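Long-range contacts in conserved hypothetical protein (Agrobacterium tumefaciens, PDB 2FEX), which is of unknown function but belongs to the DJ-1/PfpI family, and its fold probably carries a cysteine at a nucleophile elbow as in relatives: residues 2-8 and 64-70; 56-61 and 86-90; 96-100 and 161-165. All coordinates share one frame; numbering follows the deposited sequence.

Contact 1 (2-8 and 64-70); sequences TRIAIAL and IDALVIP
A5 of strand 3-7 lies beside L67 of strand 66-69 in parallel pairing, the two strand axes 4.8 Å apart at closest approach and turned 25° against each other. A5 is gripped on both of its polar atoms, with A5 N bonded to A66 O (2.9 Å) and A5 O to V68 N (2.8 Å); A7 N extends the ladder to V68 O. At the start of the pair a side chain takes over: D65 OD2 accepts R3 N on its anti lone pair (2.8 Å), while D65 N returns a more bent bond to R3 O. The torsion that sets CG beside the backbone N of D65 (chi1 -60°) lays the carboxylate against R3. The R3 guanidinium turns instead to E31, with which it forms a salt bridge. On the I4, I6, V68 face, I4 CG2 meets V68 CG2 at 3.6 Å. On the other face the small A5 leaves its CB against I64 CG2 (3.8 Å), and L67 CD1 reaches the methyls of both A5 and A7 beneath helix 84-92. P70 has no N-H to continue the ladder; its CD sits 3.2 Å from A7 O, and a water joins A7 O to P70 O. Such neighbouring parallel strands form the centre of the Rossmann-like sheet of the DJ-1/PfpI fold.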
loop_
_atom_site.group_PDB
_atom_site.type_symbol
_atom_site.label_atom_id
_atom_site.label_comp_id
_atom_site.label_asym_id
_atom_site.label_seq_id
_atom_site.Cartn_x
_atom_site.Cartn_y
_atom_site.Cartn_z
ATOM N N THR A 2 -21.365 -3.492 5.225
ATOM C CA THR A 2 -20.390 -4.534 5.008
ATOM C C THR A 2 -19.198 -4.182 5.901
ATOM O O THR A 2 -18.811 -3.016 5.966
ATOM C CB THR A 2 -19.925 -4.589 3.531
ATOM O OG1 THR A 2 -21.046 -4.935 2.697
ATOM C CG2 THR A 2 -18.845 -5.583 3.342
ATOM N N ARG A 3 -18.631 -5.196 6.561
ATOM C CA ARG A 3 -17.475 -4.980 7.431
ATOM C C ARG A 3 -16.410 -6.010 7.095
ATOM O O ARG A 3 -16.721 -7.199 6.937
ATOM C CB ARG A 3 -17.848 -5.155 8.905
ATOM C CG ARG A 3 -18.750 -4.102 9.532
ATOM C CD ARG A 3 -18.970 -4.462 11.042
ATOM N NE ARG A 3 -18.103 -3.725 11.960
ATOM C CZ ARG A 3 -17.693 -4.155 13.153
ATOM N NH1 ARG A 3 -18.040 -5.363 13.608
ATOM N NH2 ARG A 3 -16.914 -3.374 13.903
ATOM N N ILE A 4 -15.154 -5.553 6.982
ATOM C CA ILE A 4 -14.090 -6.454 6.585
ATOM C C ILE A 4 -13.058 -6.360 7.688
ATOM O O ILE A 4 -12.645 -5.244 8.039
ATOM C CB ILE A 4 -13.432 -6.001 5.255
ATOM C CG1 ILE A 4 -14.480 -6.074 4.079
ATOM C CG2 ILE A 4 -12.131 -6.817 4.940
ATOM C CD1 ILE A 4 -13.874 -5.576 2.693
ATOM N N ALA A 5 -12.592 -7.501 8.185
ATOM C CA ALA A 5 -11.492 -7.536 9.143
ATOM C C ALA A 5 -10.196 -7.761 8.366
ATOM O O ALA A 5 -10.098 -8.674 7.503
ATOM C CB ALA A 5 -11.687 -8.708 10.123
ATOM N N ILE A 6 -9.194 -6.968 8.708
ATOM C CA ILE A 6 -7.879 -7.111 8.079
ATOM C C ILE A 6 -6.919 -7.516 9.196
ATOM O O ILE A 6 -6.719 -6.777 10.185
ATOM C CB ILE A 6 -7.416 -5.796 7.386
ATOM C CG1 ILE A 6 -8.432 -5.545 6.221
ATOM C CG2 ILE A 6 -5.947 -5.998 6.912
ATOM C CD1 ILE A 6 -8.052 -4.339 5.388
ATOM N N ALA A 7 -6.370 -8.727 9.063
ATOM C CA ALA A 7 -5.561 -9.307 10.137
ATOM C C ALA A 7 -4.091 -8.950 9.896
ATOM O O ALA A 7 -3.376 -9.650 9.152
ATOM C CB ALA A 7 -5.737 -10.880 10.167
ATOM N N LEU A 8 -3.663 -7.862 10.533
ATOM C CA LEU A 8 -2.259 -7.417 10.478
ATOM C C LEU A 8 -1.382 -8.253 11.386
ATOM O O LEU A 8 -1.860 -9.063 12.224
ATOM C CB LEU A 8 -2.183 -5.935 10.966
ATOM C CG LEU A 8 -3.036 -4.927 10.151
ATOM C CD1 LEU A 8 -2.934 -3.497 10.787
ATOM C CD2 LEU A 8 -2.681 -4.920 8.583
ATOM N N ILE A 64 -18.898 -9.723 10.983
ATOM C CA ILE A 64 -17.831 -9.361 10.016
ATOM C C ILE A 64 -18.009 -10.237 8.777
ATOM O O ILE A 64 -18.067 -11.445 8.885
ATOM C CB ILE A 64 -16.460 -9.552 10.633
ATOM C CG1 ILE A 64 -16.304 -8.601 11.872
ATOM C CG2 ILE A 64 -15.335 -9.418 9.537
ATOM C CD1 ILE A 64 -15.018 -8.864 12.637
ATOM N N ASP A 65 -18.116 -9.587 7.623
ATOM C CA ASP A 65 -18.399 -10.245 6.354
ATOM C C ASP A 65 -17.198 -10.982 5.698
ATOM O O ASP A 65 -17.387 -11.885 4.883
ATOM C CB ASP A 65 -18.960 -9.208 5.386
ATOM C CG ASP A 65 -20.238 -8.600 5.912
ATOM O OD1 ASP A 65 -21.276 -9.298 5.827
ATOM O OD2 ASP A 65 -20.200 -7.499 6.504
ATOM N N ALA A 66 -15.977 -10.553 6.024
ATOM C CA ALA A 66 -14.787 -11.092 5.341
ATOM C C ALA A 66 -13.585 -10.946 6.239
ATOM O O ALA A 66 -13.494 -9.983 7.011
ATOM C CB ALA A 66 -14.573 -10.353 4.005
ATOM N N LEU A 67 -12.687 -11.916 6.141
ATOM C CA LEU A 67 -11.400 -11.899 6.855
ATOM C C LEU A 67 -10.305 -11.860 5.801
ATOM O O LEU A 67 -10.184 -12.752 4.939
ATOM C CB LEU A 67 -11.265 -13.179 7.660
ATOM C CG LEU A 67 -9.905 -13.427 8.284
ATOM C CD1 LEU A 67 -9.681 -12.323 9.375
ATOM C CD2 LEU A 67 -9.846 -14.845 8.909
ATOM N N VAL A 68 -9.499 -10.807 5.845
ATOM C CA VAL A 68 -8.467 -10.570 4.804
ATOM C C VAL A 68 -7.126 -10.570 5.498
ATOM O O VAL A 68 -6.935 -9.827 6.472
ATOM C CB VAL A 68 -8.685 -9.214 4.102
ATOM C CG1 VAL A 68 -7.528 -8.906 3.145
ATOM C CG2 VAL A 68 -10.029 -9.243 3.345
ATOM N N ILE A 69 -6.234 -11.442 5.033
ATOM C CA ILE A 69 -4.937 -11.645 5.707
ATOM C C ILE A 69 -3.788 -11.233 4.763
ATOM O O ILE A 69 -3.484 -11.955 3.807
ATOM C CB ILE A 69 -4.785 -13.101 6.211
ATOM C CG1 ILE A 69 -6.039 -13.564 6.945
ATOM C CG2 ILE A 69 -3.521 -13.202 7.059
ATOM C CD1 ILE A 69 -5.946 -15.060 7.310
ATOM N N PRO A 70 -3.149 -10.058 5.003
ATOM C CA PRO A 70 -1.989 -9.699 4.170
ATOM C C PRO A 70 -0.764 -10.571 4.526
ATOM O O PRO A 70 -0.643 -11.113 5.671
ATOM C CB PRO A 70 -1.643 -8.231 4.567
ATOM C CG PRO A 70 -2.225 -8.137 6.040
ATOM C CD PRO A 70 -3.502 -9.033 6.007
HETATM O O HOH W 1 -1.138 -10.952 8.426
#

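Contact 2 (56-61 and 86-90); sequences YDALDP and LVKRF
R89 of helix 84-92 reaches across to two main-chain carbonyls, Y56 O and L59 O, and so clasps the short 3-10 turn 56-58 and the loop after it against one flank of the alpha/beta/alpha sandwich of the DJ-1/PfpI fold. Both bonds leave from NH1 and lie close to the guanidinium plane. The shorter runs from R89 NH1 to L59 O (2.7 Å), with the donor in the carbonyl plane; the other, from R89 NH1 to Y56 O, is 3.2 Å long and straighter, with an N-H...O angle of 161°. A bend at chi3 (-28°) folds the end of the arginine back toward the turn, and L86 CA of the same helix lies over one guanidinium face, toward its rim. The aliphatic part of R89 is used as well: its CG crosses the ring of P61 and comes to 3.4 Å from P61 CD. P61 also lies over one face of the F90 ring in a CH-pi contact, CB standing 3.8 Å from the ring centroid and 10° off its normal. L59 CB meets the same ring at its edge, 4.0 Å from F90 CE1. Farther along, L86 divides its two methyls, CD1 touching L59 CD1 and CD2 lying 3.9 Å from Y56 CD2. Outward of these groups, Y56 OH bonds to L8 O, just after strand 3-7, P61 O accepts from R95 NE, and L86 and F90 both lean on L67 of strand 66-69. Y56 O serves two donors, with L59 N and R89 NH1 approaching from opposite faces of its carbonyl plane.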
loop_
_atom_site.group_PDB
_atom_site.type_symbol
_atom_site.label_atom_id
_atom_site.label_comp_id
_atom_site.label_asym_id
_atom_site.label_seq_id
_atom_site.Cartn_x
_atom_site.Cartn_y
_atom_site.Cartn_z
ATOM N N TYR A 56 -7.126 -10.606 17.279
ATOM C CA TYR A 56 -7.681 -11.708 16.467
ATOM C C TYR A 56 -8.793 -12.434 17.248
ATOM O O TYR A 56 -9.810 -12.812 16.658
ATOM C CB TYR A 56 -6.606 -12.734 16.159
ATOM C CG TYR A 56 -5.625 -12.377 15.051
ATOM C CD1 TYR A 56 -5.455 -11.046 14.625
ATOM C CD2 TYR A 56 -4.770 -13.388 14.526
ATOM C CE1 TYR A 56 -4.489 -10.753 13.613
ATOM C CE2 TYR A 56 -3.822 -13.125 13.559
ATOM C CZ TYR A 56 -3.660 -11.816 13.114
ATOM O OH TYR A 56 -2.742 -11.527 12.154
ATOM N N ASP A 57 -8.596 -12.620 18.566
ATOM C CA ASP A 57 -9.521 -13.460 19.297
ATOM C C ASP A 57 -10.866 -12.734 19.511
ATOM O O ASP A 57 -11.842 -13.381 19.879
ATOM C CB ASP A 57 -8.908 -13.853 20.634
ATOM C CG ASP A 57 -8.521 -12.633 21.452
ATOM O OD1 ASP A 57 -7.470 -12.013 21.156
ATOM O OD2 ASP A 57 -9.292 -12.255 22.339
ATOM N N ALA A 58 -10.913 -11.431 19.256
ATOM C CA ALA A 58 -12.170 -10.706 19.370
ATOM C C ALA A 58 -12.932 -10.601 18.043
ATOM O O ALA A 58 -14.054 -10.032 18.012
ATOM C CB ALA A 58 -11.926 -9.279 19.920
ATOM N N LEU A 59 -12.353 -11.100 16.960
ATOM C CA LEU A 59 -13.043 -10.999 15.672
ATOM C C LEU A 59 -14.189 -12.026 15.640
ATOM O O LEU A 59 -13.942 -13.248 15.792
ATOM C CB LEU A 59 -12.052 -11.280 14.531
ATOM C CG LEU A 59 -10.912 -10.270 14.401
ATOM C CD1 LEU A 59 -9.979 -10.736 13.285
ATOM C CD2 LEU A 59 -11.509 -8.839 14.011
ATOM N N ASP A 60 -15.422 -11.552 15.433
ATOM C CA ASP A 60 -16.576 -12.435 15.482
ATOM C C ASP A 60 -17.260 -12.396 14.095
ATOM O O ASP A 60 -17.707 -11.329 13.646
ATOM C CB ASP A 60 -17.498 -11.960 16.596
ATOM C CG ASP A 60 -18.628 -12.898 16.847
ATOM O OD1 ASP A 60 -18.986 -13.637 15.895
ATOM O OD2 ASP A 60 -19.180 -12.854 17.990
ATOM N N PRO A 61 -17.308 -13.545 13.425
ATOM C CA PRO A 61 -17.889 -13.572 12.063
ATOM C C PRO A 61 -19.396 -13.284 12.042
ATOM O O PRO A 61 -19.961 -13.034 10.975
ATOM C CB PRO A 61 -17.535 -14.979 11.549
ATOM C CG PRO A 61 -17.575 -15.820 12.845
ATOM C CD PRO A 61 -16.870 -14.886 13.841
ATOM N N LEU A 86 -9.041 -18.963 13.989
ATOM C CA LEU A 86 -9.641 -17.761 13.374
ATOM C C LEU A 86 -10.227 -18.115 12.003
ATOM O O LEU A 86 -11.388 -17.796 11.707
ATOM C CB LEU A 86 -8.550 -16.699 13.224
ATOM C CG LEU A 86 -8.996 -15.402 12.580
ATOM C CD1 LEU A 86 -10.147 -14.685 13.357
ATOM C CD2 LEU A 86 -7.874 -14.427 12.425
ATOM N N VAL A 87 -9.449 -18.813 11.180
ATOM C CA VAL A 87 -9.946 -19.133 9.846
ATOM C C VAL A 87 -11.175 -20.047 9.922
ATOM O O VAL A 87 -12.176 -19.810 9.226
ATOM C CB VAL A 87 -8.818 -19.727 9.002
ATOM C CG1 VAL A 87 -9.344 -20.368 7.707
ATOM C CG2 VAL A 87 -7.818 -18.640 8.686
ATOM N N LYS A 88 -11.087 -21.071 10.763
ATOM C CA LYS A 88 -12.231 -22.011 10.953
ATOM C C LYS A 88 -13.495 -21.269 11.427
ATOM O O LYS A 88 -14.581 -21.534 10.929
ATOM C CB LYS A 88 -11.854 -23.175 11.859
ATOM C CG LYS A 88 -13.002 -24.210 12.043
ATOM C CD LYS A 88 -12.514 -25.442 12.754
ATOM C CE LYS A 88 -13.647 -26.443 13.054
ATOM N NZ LYS A 88 -14.699 -26.571 11.985
ATOM N N ARG A 89 -13.340 -20.363 12.389
ATOM C CA ARG A 89 -14.444 -19.541 12.892
ATOM C C ARG A 89 -15.176 -18.855 11.731
ATOM O O ARG A 89 -16.387 -18.889 11.649
ATOM C CB ARG A 89 -13.924 -18.507 13.930
ATOM C CG ARG A 89 -14.957 -17.625 14.649
ATOM C CD ARG A 89 -14.328 -16.643 15.726
ATOM N NE ARG A 89 -13.080 -17.147 16.303
ATOM C CZ ARG A 89 -12.024 -16.395 16.581
ATOM N NH1 ARG A 89 -12.047 -15.110 16.371
ATOM N NH2 ARG A 89 -10.935 -16.937 17.085
ATOM N N PHE A 90 -14.406 -18.226 10.855
ATOM C CA PHE A 90 -14.958 -17.519 9.689
ATOM C C PHE A 90 -15.547 -18.451 8.627
ATOM O O PHE A 90 -16.663 -18.219 8.117
ATOM C CB PHE A 90 -13.904 -16.538 9.136
ATOM C CG PHE A 90 -13.911 -15.244 9.861
ATOM C CD1 PHE A 90 -13.387 -15.156 11.158
ATOM C CD2 PHE A 90 -14.600 -14.127 9.309
ATOM C CE1 PHE A 90 -13.454 -13.916 11.871
ATOM C CE2 PHE A 90 -14.692 -12.915 9.976
ATOM C CZ PHE A 90 -14.129 -12.793 11.281
#

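Contact 3 (96-100 and 161-165); sequences LVAGI and FAVEI
F161 and I100 meet because both extend their side chains anti to the backbone N: F161 holds CG there (chi1 -173°), throwing its ring out from helix 158-168 toward the sheet, and I100 places CG1 likewise, which leaves CG2 wedged between its own N and carbonyl carbon. I100 consequently lies flat over the ring. Its CB stands 3.6 Å from the F161 centroid, 10° off the normal, in a CH-pi contact, while I100 CG2 reaches F161 CE2 at 3.5 Å and I100 CD1 reaches the CG-CD2 side, 3.8 Å from F161 CG. From the opposite face comes I165, one helical turn on, whose CD1 sits 3.6 Å above the ring plane and over its centre. The phenyl group is therefore sandwiched between an isoleucine of the strand and one of its own helix, and its far rim points at the strand backbone. A98 C and G99 N lie in the plane of the ring at that rim, and G99 O is 3.5 Å from F161 CE1. A98 CB fills the angle between the two helix residues, 3.7 Å from F161 CZ and 3.8 Å from I165 CD1. At the start of the strand L96 crosses I165 at about a right angle, L96 CD2 to I165 CG2 4.0 Å. No hydrogen bond spans the two segments; the side chains that meet are all apolar, and the contact is buried. Strand 96-100 leads into what is probably the nucleophile elbow, with G99 as the first residue of its GxCxA pattern. Segment 161-165 of helix 158-168 runs antiparallel to that strand: F161 also touches V151 and A153 of strand 150-153, both F161 and I165 touch V68 of strand 66-69, and helix 18-27 packs beside I165 through L20.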
loop_
_atom_site.group_PDB
_atom_site.type_symbol
_atom_site.label_atom_id
_atom_site.label_comp_id
_atom_site.label_asym_id
_atom_site.label_seq_id
_atom_site.Cartn_x
_atom_site.Cartn_y
_atom_site.Cartn_z
ATOM N N LEU A 96 -16.253 -15.030 3.594
ATOM C CA LEU A 96 -15.066 -14.932 2.734
ATOM C C LEU A 96 -13.783 -14.941 3.565
ATOM O O LEU A 96 -13.706 -14.201 4.551
ATOM C CB LEU A 96 -15.118 -13.576 1.991
ATOM C CG LEU A 96 -13.897 -13.178 1.169
ATOM C CD1 LEU A 96 -13.690 -14.266 0.076
ATOM C CD2 LEU A 96 -14.168 -11.806 0.506
ATOM N N VAL A 97 -12.806 -15.752 3.167
ATOM C CA VAL A 97 -11.456 -15.686 3.785
ATOM C C VAL A 97 -10.470 -15.401 2.633
ATOM O O VAL A 97 -10.567 -16.085 1.619
ATOM C CB VAL A 97 -11.086 -16.976 4.530
ATOM C CG1 VAL A 97 -9.629 -16.928 4.976
ATOM C CG2 VAL A 97 -11.991 -17.088 5.755
ATOM N N ALA A 98 -9.593 -14.400 2.758
ATOM C CA ALA A 98 -8.733 -14.002 1.606
ATOM C C ALA A 98 -7.323 -13.929 2.181
ATOM O O ALA A 98 -7.113 -13.342 3.289
ATOM C CB ALA A 98 -9.114 -12.634 1.082
ATOM N N GLY A 99 -6.359 -14.468 1.440
ATOM C CA GLY A 99 -4.962 -14.405 1.877
ATOM C C GLY A 99 -4.077 -14.154 0.681
ATOM O O GLY A 99 -4.289 -14.736 -0.383
ATOM N N ILE A 100 -3.091 -13.273 0.889
ATOM C CA ILE A 100 -2.155 -12.903 -0.188
ATOM C C ILE A 100 -0.708 -13.199 0.244
ATOM O O ILE A 100 -0.316 -13.095 1.477
ATOM C CB ILE A 100 -2.406 -11.431 -0.594
ATOM C CG1 ILE A 100 -1.379 -10.983 -1.657
ATOM C CG2 ILE A 100 -2.307 -10.505 0.678
ATOM C CD1 ILE A 100 -1.854 -9.663 -2.393
ATOM N N PHE A 161 -6.220 -8.990 -6.192
ATOM C CA PHE A 161 -6.617 -9.451 -4.834
ATOM C C PHE A 161 -7.787 -8.561 -4.353
ATOM O O PHE A 161 -8.858 -9.075 -3.930
ATOM C CB PHE A 161 -5.427 -9.321 -3.893
ATOM C CG PHE A 161 -5.659 -9.922 -2.508
ATOM C CD1 PHE A 161 -6.010 -11.258 -2.351
ATOM C CD2 PHE A 161 -5.472 -9.108 -1.375
ATOM C CE1 PHE A 161 -6.121 -11.822 -1.030
ATOM C CE2 PHE A 161 -5.585 -9.663 -0.043
ATOM C CZ PHE A 161 -5.964 -11.008 0.102
ATOM N N ALA A 162 -7.607 -7.235 -4.471
ATOM C CA ALA A 162 -8.661 -6.329 -4.039
ATOM C C ALA A 162 -9.956 -6.515 -4.838
ATOM O O ALA A 162 -11.060 -6.548 -4.263
ATOM C CB ALA A 162 -8.192 -4.877 -4.101
ATOM N N VAL A 163 -9.815 -6.650 -6.151
ATOM C CA VAL A 163 -11.001 -6.741 -7.037
ATOM C C VAL A 163 -11.759 -8.039 -6.660
ATOM O O VAL A 163 -12.986 -8.017 -6.554
ATOM C CB VAL A 163 -10.564 -6.794 -8.501
ATOM C CG1 VAL A 163 -11.721 -7.281 -9.388
ATOM C CG2 VAL A 163 -9.967 -5.424 -8.923
ATOM N N GLU A 164 -11.035 -9.152 -6.440
ATOM C CA GLU A 164 -11.747 -10.430 -6.182
ATOM C C GLU A 164 -12.459 -10.404 -4.812
ATOM O O GLU A 164 -13.533 -10.997 -4.662
ATOM C CB GLU A 164 -10.811 -11.636 -6.270
ATOM C CG GLU A 164 -10.287 -11.903 -7.685
ATOM C CD GLU A 164 -11.400 -12.321 -8.685
ATOM O OE1 GLU A 164 -12.573 -12.641 -8.294
ATOM O OE2 GLU A 164 -11.095 -12.308 -9.901
ATOM N N ILE A 165 -11.875 -9.691 -3.832
ATOM C CA ILE A 165 -12.518 -9.553 -2.521
ATOM C C ILE A 165 -13.792 -8.761 -2.693
ATOM O O ILE A 165 -14.883 -9.179 -2.213
ATOM C CB ILE A 165 -11.582 -8.851 -1.524
ATOM C CG1 ILE A 165 -10.438 -9.843 -1.196
ATOM C CG2 ILE A 165 -12.311 -8.391 -0.248
ATOM C CD1 ILE A 165 -9.203 -9.227 -0.524
#

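From the N terminus, strand 3-7 is joined by 64-70, closing contact 1 around helix 18-27 and the strands and turns that follow it. Contact 2 opens inside that excursion, at 56-61, and closes only at 86-90, so contacts 1 and 2 cross; I64 against F90 and I64 against L59 join them directly. Contact 3 follows in series, spanning 96-100 to 161-165. Strand 66-69 links it to contact 1, since L67 O and I69 N pair with the backbone of A98. Helix 84-92 and helix 158-168 thereby cover opposite faces of one central sheet, whose neighbouring strands 3-7, 66-69 and 96-100 run between them.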